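Local coordinates for protein cytochrome c'' (Methylophilus methylotrophus, PDB 1GU2) that binds heme c covalently and probably transfers electrons, with reduction of the heme apparently coupled to proton transfer, at residues A[6-11]-A[111-116]; A[13-18]-A[104-109]. All coordinates share one frame; numbering follows the deposited sequence.

Contact 1: A[6-11]-A[111-116]; sequences EKLVYK and NFIAYL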
loop_
_atom_site.group_PDB
_atom_site.type_symbol
_atom_site.label_atom_id
_atom_site.label_comp_id
_atom_site.label_asym_id
_atom_site.label_seq_id
_atom_site.Cartn_x
_atom_site.Cartn_y
_atom_site.Cartn_z
ATOM N N GLU A 6 -11.824 2.387 1.946
ATOM C CA GLU A 6 -12.604 1.232 2.334
ATOM C C GLU A 6 -13.304 0.598 1.127
ATOM O O GLU A 6 -13.324 -0.625 0.975
ATOM C CB GLU A 6 -13.617 1.635 3.419
ATOM C CG GLU A 6 -14.384 0.464 3.987
ATOM C CD GLU A 6 -15.503 0.835 4.936
ATOM O OE1 GLU A 6 -16.493 0.044 5.050
ATOM O OE2 GLU A 6 -15.398 1.867 5.626
ATOM N N LYS A 7 -13.917 1.407 0.269
ATOM C CA LYS A 7 -14.585 0.843 -0.902
ATOM C C LYS A 7 -13.609 0.131 -1.833
ATOM O O LYS A 7 -13.964 -0.877 -2.462
ATOM C CB LYS A 7 -15.337 1.970 -1.614
ATOM C CG LYS A 7 -16.564 2.495 -0.851
ATOM C CD LYS A 7 -17.390 3.464 -1.686
ATOM C CE LYS A 7 -16.573 4.706 -2.059
ATOM N NZ LYS A 7 -17.386 5.547 -3.011
ATOM N N LEU A 8 -12.371 0.615 -1.948
ATOM C CA LEU A 8 -11.348 -0.060 -2.767
ATOM C C LEU A 8 -11.009 -1.418 -2.181
ATOM O O LEU A 8 -10.736 -2.367 -2.951
ATOM C CB LEU A 8 -10.105 0.788 -2.932
ATOM C CG LEU A 8 -10.232 1.966 -3.918
ATOM C CD1 LEU A 8 -8.997 2.846 -3.770
ATOM C CD2 LEU A 8 -10.401 1.526 -5.347
ATOM N N VAL A 9 -11.019 -1.589 -0.875
ATOM C CA VAL A 9 -10.746 -2.935 -0.325
ATOM C C VAL A 9 -11.759 -3.935 -0.846
ATOM O O VAL A 9 -11.412 -5.029 -1.257
ATOM C CB VAL A 9 -10.777 -2.880 1.218
ATOM C CG1 VAL A 9 -10.648 -4.288 1.840
ATOM C CG2 VAL A 9 -9.680 -2.022 1.772
ATOM N N TYR A 10 -13.079 -3.584 -0.885
ATOM C CA TYR A 10 -14.057 -4.535 -1.429
ATOM C C TYR A 10 -13.842 -4.822 -2.897
ATOM O O TYR A 10 -13.933 -5.958 -3.350
ATOM C CB TYR A 10 -15.522 -4.098 -1.289
ATOM C CG TYR A 10 -15.802 -3.742 0.149
ATOM C CD1 TYR A 10 -15.989 -2.386 0.420
ATOM C CD2 TYR A 10 -15.874 -4.689 1.167
ATOM C CE1 TYR A 10 -16.246 -1.966 1.712
ATOM C CE2 TYR A 10 -16.138 -4.243 2.456
ATOM C CZ TYR A 10 -16.330 -2.898 2.720
ATOM O OH TYR A 10 -16.583 -2.474 4.020
ATOM N N LYS A 11 -13.561 -3.768 -3.655
ATOM C CA LYS A 11 -13.332 -3.917 -5.087
ATOM C C LYS A 11 -12.195 -4.889 -5.347
ATOM O O LYS A 11 -12.328 -5.867 -6.098
ATOM C CB LYS A 11 -13.055 -2.557 -5.751
ATOM C CG LYS A 11 -12.788 -2.663 -7.226
ATOM C CD LYS A 11 -12.567 -1.328 -7.907
ATOM C CE LYS A 11 -12.123 -1.537 -9.350
ATOM N NZ LYS A 11 -12.101 -0.183 -10.046
ATOM N N ASN A 111 -5.213 -6.410 0.737
ATOM C CA ASN A 111 -4.617 -6.618 2.032
ATOM C C ASN A 111 -3.889 -5.359 2.508
ATOM O O ASN A 111 -3.955 -4.998 3.690
ATOM C CB ASN A 111 -3.585 -7.776 2.004
ATOM C CG ASN A 111 -4.183 -9.159 1.875
ATOM O OD1 ASN A 111 -5.388 -9.348 2.070
ATOM N ND2 ASN A 111 -3.326 -10.126 1.572
ATOM N N PHE A 112 -3.188 -4.686 1.592
ATOM C CA PHE A 112 -2.438 -3.500 1.958
ATOM C C PHE A 112 -3.354 -2.340 2.337
ATOM O O PHE A 112 -3.100 -1.677 3.332
ATOM C CB PHE A 112 -1.490 -3.120 0.816
ATOM C CG PHE A 112 -0.753 -1.830 1.137
ATOM C CD1 PHE A 112 -0.981 -0.684 0.407
ATOM C CD2 PHE A 112 0.151 -1.825 2.185
ATOM C CE1 PHE A 112 -0.308 0.486 0.711
ATOM C CE2 PHE A 112 0.802 -0.678 2.531
ATOM C CZ PHE A 112 0.560 0.456 1.785
ATOM N N ILE A 113 -4.409 -2.087 1.559
ATOM C CA ILE A 113 -5.299 -0.981 1.883
ATOM C C ILE A 113 -6.055 -1.286 3.161
ATOM O O ILE A 113 -6.243 -0.393 4.005
ATOM C CB ILE A 113 -6.200 -0.600 0.687
ATOM C CG1 ILE A 113 -5.386 -0.218 -0.555
ATOM C CG2 ILE A 113 -7.164 0.493 1.119
ATOM C CD1 ILE A 113 -6.203 0.010 -1.814
ATOM N N ALA A 114 -6.435 -2.528 3.401
ATOM C CA ALA A 114 -7.085 -2.904 4.645
ATOM C C ALA A 114 -6.133 -2.650 5.780
ATOM O O ALA A 114 -6.502 -2.110 6.818
ATOM C CB ALA A 114 -7.510 -4.363 4.599
ATOM N N TYR A 115 -4.862 -2.994 5.617
ATOM C CA TYR A 115 -3.848 -2.684 6.663
ATOM C C TYR A 115 -3.763 -1.184 6.893
ATOM O O TYR A 115 -3.725 -0.680 8.034
ATOM C CB TYR A 115 -2.498 -3.322 6.243
ATOM C CG TYR A 115 -1.343 -2.722 7.024
ATOM C CD1 TYR A 115 -1.280 -2.875 8.398
ATOM C CD2 TYR A 115 -0.335 -1.988 6.406
ATOM C CE1 TYR A 115 -0.202 -2.309 9.094
ATOM C CE2 TYR A 115 0.743 -1.413 7.077
ATOM C CZ TYR A 115 0.769 -1.612 8.436
ATOM O OH TYR A 115 1.769 -1.037 9.163
ATOM N N LEU A 116 -3.730 -0.362 5.836
ATOM C CA LEU A 116 -3.710 1.109 5.996
ATOM C C LEU A 116 -4.891 1.607 6.837
ATOM O O LEU A 116 -4.689 2.595 7.603
ATOM C CB LEU A 116 -3.737 1.806 4.663
ATOM C CG LEU A 116 -2.504 1.729 3.771
ATOM C CD1 LEU A 116 -2.728 2.568 2.515
ATOM C CD2 LEU A 116 -1.242 2.190 4.456
#
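V9 of helix 2-19 meets I113 and A114 of the C-terminal helix 106-118 in a helix-helix packing of this c-type cytochrome, a worked example of two helices joined through short, branched aliphatic side chains. The short segments run nearly antiparallel, at 154° between their N-to-C directions, and their axes approach to 8.8 Å. V9 and A114 have the nearest CA atoms across the pair, 6.2 Å apart, where the alanine brings only a methyl.

The V9 and I113 side chains point opposite ways and lie alongside each other, flank against flank, rather than meeting head on. Each contributes one branch: V9 CG2 lies 3.6 Å from I113 CG2. The same V9 methyl also reaches the backbone of the partner helix, 3.7 Å from A114 N. L8 supplies the next point of contact through the root of its side chain, with its CB 4.1 Å from I113 CD1; the L8 side chain also touches F82, I85 and E89. I113 also touches A5 and Y12, neighbours on helix 2-19, which places it along a longer seam of that helix.

The packing is apolar and buried. Next to I113, F112 touches the heme, so the helix gripped here also helps line the heme pocket. V9 completes the contact with its second methyl: CG1, anti to the backbone N at a chi1 of 174°, stands 4.2 Å from A114 CB.

Contact 2: A[13-18]-A[104-109]; sequences TNIAHS and CSPSEK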
loop_
_atom_site.group_PDB
_atom_site.type_symbol
_atom_site.label_atom_id
_atom_site.label_comp_id
_atom_site.label_asym_id
_atom_site.label_seq_id
_atom_site.Cartn_x
_atom_site.Cartn_y
_atom_site.Cartn_z
ATOM N N THR A 13 -10.859 -7.029 -3.278
ATOM C CA THR A 13 -11.152 -8.375 -2.749
ATOM C C THR A 13 -11.948 -9.188 -3.736
ATOM O O THR A 13 -11.654 -10.386 -3.968
ATOM C CB THR A 13 -11.947 -8.250 -1.448
ATOM O OG1 THR A 13 -11.114 -7.619 -0.440
ATOM C CG2 THR A 13 -12.334 -9.641 -0.965
ATOM N N ASN A 14 -12.956 -8.564 -4.335
ATOM C CA ASN A 14 -13.793 -9.313 -5.270
ATOM C C ASN A 14 -13.017 -9.688 -6.524
ATOM O O ASN A 14 -13.194 -10.824 -7.026
ATOM C CB ASN A 14 -15.048 -8.490 -5.559
ATOM C CG ASN A 14 -15.928 -8.372 -4.326
ATOM O OD1 ASN A 14 -15.890 -9.192 -3.396
ATOM N ND2 ASN A 14 -16.719 -7.310 -4.361
ATOM N N ILE A 15 -12.154 -8.803 -7.057
ATOM C CA ILE A 15 -11.301 -9.160 -8.192
ATOM C C ILE A 15 -10.385 -10.320 -7.818
ATOM O O ILE A 15 -10.208 -11.274 -8.587
ATOM C CB ILE A 15 -10.519 -7.935 -8.648
ATOM C CG1 ILE A 15 -11.439 -6.857 -9.247
ATOM C CG2 ILE A 15 -9.420 -8.333 -9.621
ATOM C CD1 ILE A 15 -10.822 -5.493 -9.460
ATOM N N ALA A 16 -9.766 -10.263 -6.626
ATOM C CA ALA A 16 -8.841 -11.303 -6.173
ATOM C C ALA A 16 -9.545 -12.639 -6.014
ATOM O O ALA A 16 -9.008 -13.674 -6.430
ATOM C CB ALA A 16 -8.218 -10.868 -4.837
ATOM N N HIS A 17 -10.742 -12.616 -5.450
ATOM C CA HIS A 17 -11.462 -13.879 -5.248
ATOM C C HIS A 17 -11.858 -14.533 -6.561
ATOM O O HIS A 17 -11.869 -15.764 -6.668
ATOM C CB HIS A 17 -12.713 -13.610 -4.392
ATOM C CG HIS A 17 -13.523 -14.837 -4.170
ATOM N ND1 HIS A 17 -14.760 -15.113 -4.606
ATOM C CD2 HIS A 17 -13.110 -15.970 -3.528
ATOM C CE1 HIS A 17 -15.133 -16.351 -4.232
ATOM N NE2 HIS A 17 -14.133 -16.900 -3.565
ATOM N N SER A 18 -12.162 -13.752 -7.602
ATOM C CA SER A 18 -12.448 -14.304 -8.920
ATOM C C SER A 18 -11.212 -15.002 -9.510
ATOM O O SER A 18 -11.321 -16.063 -10.125
ATOM C CB SER A 18 -12.895 -13.170 -9.838
ATOM O OG SER A 18 -12.990 -13.613 -11.212
ATOM N N CYS A 104 1.050 -4.636 -8.514
ATOM C CA CYS A 104 0.741 -5.479 -7.335
ATOM C C CYS A 104 -0.481 -6.297 -7.682
ATOM O O CYS A 104 -1.321 -5.873 -8.529
ATOM C CB CYS A 104 0.486 -4.555 -6.135
ATOM S SG CYS A 104 1.870 -3.460 -5.648
ATOM N N SER A 105 -0.622 -7.469 -7.059
ATOM C CA SER A 105 -1.819 -8.303 -7.356
ATOM C C SER A 105 -3.041 -7.756 -6.654
ATOM O O SER A 105 -2.928 -6.985 -5.675
ATOM C CB SER A 105 -1.580 -9.731 -6.971
ATOM O OG SER A 105 -1.779 -9.960 -5.574
ATOM N N PRO A 106 -4.248 -8.092 -7.131
ATOM C CA PRO A 106 -5.446 -7.637 -6.446
ATOM C C PRO A 106 -5.496 -7.983 -4.962
ATOM O O PRO A 106 -5.890 -7.136 -4.132
ATOM C CB PRO A 106 -6.571 -8.323 -7.268
ATOM C CG PRO A 106 -6.009 -8.595 -8.594
ATOM C CD PRO A 106 -4.529 -8.817 -8.398
ATOM N N SER A 107 -5.079 -9.201 -4.564
ATOM C CA SER A 107 -5.055 -9.539 -3.145
ATOM C C SER A 107 -4.022 -8.728 -2.376
ATOM O O SER A 107 -4.277 -8.338 -1.233
ATOM C CB SER A 107 -4.833 -11.038 -2.906
ATOM O OG SER A 107 -3.625 -11.515 -3.437
ATOM N N GLU A 108 -2.845 -8.432 -2.937
ATOM C CA GLU A 108 -1.896 -7.589 -2.301
ATOM C C GLU A 108 -2.489 -6.208 -2.078
ATOM O O GLU A 108 -2.291 -5.627 -1.007
ATOM C CB GLU A 108 -0.583 -7.486 -3.129
ATOM C CG GLU A 108 0.253 -8.725 -3.117
ATOM C CD GLU A 108 1.458 -8.661 -4.033
ATOM O OE1 GLU A 108 1.386 -7.982 -5.095
ATOM O OE2 GLU A 108 2.497 -9.290 -3.662
ATOM N N LYS A 109 -3.213 -5.664 -3.044
ATOM C CA LYS A 109 -3.798 -4.323 -2.893
ATOM C C LYS A 109 -4.893 -4.321 -1.848
ATOM O O LYS A 109 -4.972 -3.435 -1.002
ATOM C CB LYS A 109 -4.331 -3.832 -4.258
ATOM C CG LYS A 109 -3.259 -3.590 -5.309
ATOM C CD LYS A 109 -3.884 -3.054 -6.612
ATOM C CE LYS A 109 -2.772 -2.884 -7.625
ATOM N NZ LYS A 109 -3.316 -2.465 -8.943
#
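The first turn of helix 106-118 begins at an N-cap serine followed by a proline, and this turn packs on the later part of helix 2-19. P106 is the principal contributor from the capped end, set against I15 and A16, and the CA atoms of A16 and P106 lie 5.0 Å apart. A proline suits this first helical position, where an amide hydrogen is not needed for the helical bonding pattern, and its ring is turned to the neighbouring helix.

The I15 side chain lies roughly perpendicular to that of P106. The touching branch of I15 is CG2, which sits 3.6 Å from P106 CG and so rests on the ring carbons CB and CG. Because CG1 is beside the backbone N (chi1 -67°), CG2 falls anti to it, and this is the methyl presented to the proline. A16 fills the next place with a single methyl: its CB is 3.9 Å from P106 CB and 3.6 Å from S107 N, spanning the joint between the two residues. Y23 from a loop touches both A16 and S107.

Several polar groups of the turn pair with one another. S105 N donates to E108 OE1 at 2.9 Å, a nearly straight bond of 168°; this is the half of a capping box in which the N3 carboxylate takes the N-cap amide, here on the anti side of OE1 and 25° out of the carboxylate plane. S105 OG and S107 OG share a hydrogen bond of 3.2 Å, in which either hydroxyl could be the donor. C104, just ahead, is tied to C96 by a disulfide. The contact between the segments is van der Waals packing, mostly of aliphatic carbon, partly buried and probably favoured by removal of methyl groups from water.

Overall arrangement
From the N terminus, the chain passes through 6-11 and then 13-18 within one helix, 2-19, before entering the long central part that carries helix 28-36, the heme-binding cysteines and helix 85-100. It returns through 104-109, which leads into helix 106-118 and meets 13-18; 111-116 follows and meets 6-11. Contact 2 therefore closes the inner loop of 85 residues and contact 1 the outer one of 99, the order expected of an antiparallel pair. Their centres lie 10 Å apart on the same side of the chain's centre. Together they seam the first helix to the last, contact 1 nearer the heme and contact 2 beside the disulfide-tethered helix start.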